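Local coordinates for protein serine protease pet (Escherichia coli, PDB 4OM9) that acts as a secreted serine protease enterotoxin of enteroaggregative Escherichia coli, probably cleaving the host cytoskeletal protein alpha-fodrin, at residues A[794-797]-A[798-801]. Numbering follows the deposited sequence.
Sequences IKAA and QSSL
Ile794 and Leu801 meet tip to tip across the inside of a bend in the chain, the Ile794 CD1 methyl lying 3.7 Å from Leu801 CD2. Both side chains point toward the other limb. Ile794 sends CG1 anti to its carbonyl carbon (chi1 -54°) and continues with an extended second torsion, whereas in Leu801 CG stands anti to the backbone nitrogen (chi1 -168°) and the CD2 branch, running on extended, is the one that reaches the isoleucine. The pair illustrates how a parallel beta-helix turns a corner: strand 794-796 pairs in parallel with strand 747-755 of the preceding coil, the chain then bends away, and the apolar side chains on the two limbs converge in the interior. Trp808 and Ile753 touch Ile794, while Phe763 and Leu816 touch Leu801.

Nearer the bend, where the limbs draw close, Ala796 and Ser799 are in contact. Ala796 CB sits 3.1 Å from Ser799 OG, a tight approach of a methyl to a hydroxyl, and 3.6 Å from Ser799 CB. The hydroxyl finds its polar partner elsewhere, in a hydrogen bond with the carbonyl oxygen of Lys757, with a weak second one from the Ala759 amide; both belong to the neighbouring coil.

Gln798 occupies the outer side of the bend. Its chain kinks at the second torsion (chi2 97°), folding the amide back over the preceding peptide until OE1 stands 3.3 Å from Ala797 C. OE1 is also 3.5 Å from Ala797 N, but the angle is too poor for a hydrogen bond.

The buried chemistry within the bend is therefore largely apolar, a single methyl pair between the limbs and a methyl against a hydroxyl, while the polar need of that hydroxyl is met by Lys757 outside the bend, tying this turn to its neighbour in the solenoid.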
ATOM      1  N   ILE A 794      32.723  20.198  18.294  1.00 76.48           N
ATOM      2  CA  ILE A 794      31.333  20.303  18.742  1.00 73.26           C
ATOM      3  C   ILE A 794      30.992  21.648  19.382  1.00 75.83           C
ATOM      4  O   ILE A 794      31.338  21.906  20.538  1.00 80.75           O
ATOM      5  CB  ILE A 794      30.984  19.204  19.761  1.00 76.73           C
ATOM      6  CG1 ILE A 794      31.313  17.828  19.208  1.00 74.61           C
ATOM      7  CG2 ILE A 794      29.515  19.281  20.155  1.00 74.91           C
ATOM      8  CD1 ILE A 794      31.135  16.731  20.217  1.00 77.56           C
ATOM      9  N   LYS A 795      30.289  22.492  18.641  1.00 73.33           N
ATOM     10  CA  LYS A 795      29.812  23.750  19.189  1.00 74.28           C
ATOM     11  C   LYS A 795      28.334  23.669  19.527  1.00 74.79           C
ATOM     12  O   LYS A 795      27.494  24.155  18.779  1.00 74.09           O
ATOM     13  CB  LYS A 795      30.068  24.891  18.206  1.00 73.30           C
ATOM     14  CG  LYS A 795      31.457  24.866  17.610  1.00 72.50           C
ATOM     15  CD  LYS A 795      31.879  26.233  17.122  1.00 72.24           C
ATOM     16  CE  LYS A 795      33.284  26.192  16.534  1.00 71.49           C
ATOM     17  NZ  LYS A 795      33.342  25.292  15.341  1.00 69.80           N
ATOM     18  N   ALA A 796      28.020  23.048  20.657  1.00 76.11           N
ATOM     19  CA  ALA A 796      26.640  22.948  21.120  1.00 76.83           C
ATOM     20  C   ALA A 796      26.521  23.311  22.598  1.00 85.19           C
ATOM     21  O   ALA A 796      26.707  22.457  23.462  1.00 88.09           O
ATOM     22  CB  ALA A 796      26.114  21.552  20.880  1.00 76.74           C
ATOM     23  N   ALA A 797      26.189  24.570  22.886  1.00 83.59           N
ATOM     24  CA  ALA A 797      26.231  25.092  24.259  1.00 83.42           C
ATOM     25  C   ALA A 797      24.942  24.879  25.066  1.00 86.83           C
ATOM     26  O   ALA A 797      24.738  25.533  26.089  1.00 91.53           O
ATOM     27  CB  ALA A 797      26.576  26.577  24.237  1.00 82.41           C
ATOM     28  N   GLN A 798      24.070  23.982  24.612  1.00 83.26           N
ATOM     29  CA  GLN A 798      22.864  23.655  25.370  1.00 83.68           C
ATOM     30  C   GLN A 798      22.663  22.150  25.428  1.00 82.98           C
ATOM     31  O   GLN A 798      21.749  21.655  26.088  1.00 83.93           O
ATOM     32  CB  GLN A 798      21.627  24.316  24.759  1.00 83.15           C
ATOM     33  CG  GLN A 798      21.663  25.834  24.712  1.00 87.35           C
ATOM     34  CD  GLN A 798      22.113  26.364  23.365  1.00 90.69           C
ATOM     35  OE1 GLN A 798      22.894  25.720  22.661  1.00 92.03           O
ATOM     36  NE2 GLN A 798      21.611  27.536  22.991  1.00 89.71           N
ATOM     37  N   SER A 799      23.548  21.430  24.749  1.00 81.67           N
ATOM     38  CA  SER A 799      23.325  20.025  24.428  1.00 80.96           C
ATOM     39  C   SER A 799      24.062  19.048  25.347  1.00 81.88           C
ATOM     40  O   SER A 799      25.087  19.386  25.937  1.00 82.65           O
ATOM     41  CB  SER A 799      23.729  19.772  22.975  1.00 78.98           C
ATOM     42  OG  SER A 799      23.330  20.858  22.153  1.00 78.25           O
ATOM     43  N   SER A 800      23.525  17.837  25.454  1.00 96.22           N
ATOM     44  CA  SER A 800      24.147  16.765  26.225  1.00 93.57           C
ATOM     45  C   SER A 800      25.151  15.991  25.374  1.00 93.16           C
ATOM     46  O   SER A 800      25.281  16.250  24.179  1.00 96.77           O
ATOM     47  CB  SER A 800      23.079  15.812  26.770  1.00 96.82           C
ATOM     48  OG  SER A 800      22.123  16.506  27.553  1.00 98.62           O
ATOM     49  N   LEU A 801      25.856  15.042  25.986  1.00 82.39           N
ATOM     50  CA  LEU A 801      26.759  14.172  25.233  1.00 81.47           C
ATOM     51  C   LEU A 801      27.140  12.897  25.983  1.00 82.65           C
ATOM     52  O   LEU A 801      28.094  12.895  26.759  1.00 85.39           O
ATOM     53  CB  LEU A 801      28.032  14.927  24.846  1.00 80.98           C
ATOM     54  CG  LEU A 801      28.883  14.181  23.819  1.00 79.79           C
ATOM     55  CD1 LEU A 801      28.009  13.750  22.623  1.00 78.26           C
ATOM     56  CD2 LEU A 801      30.066  15.004  23.350  1.00 79.23           C
TER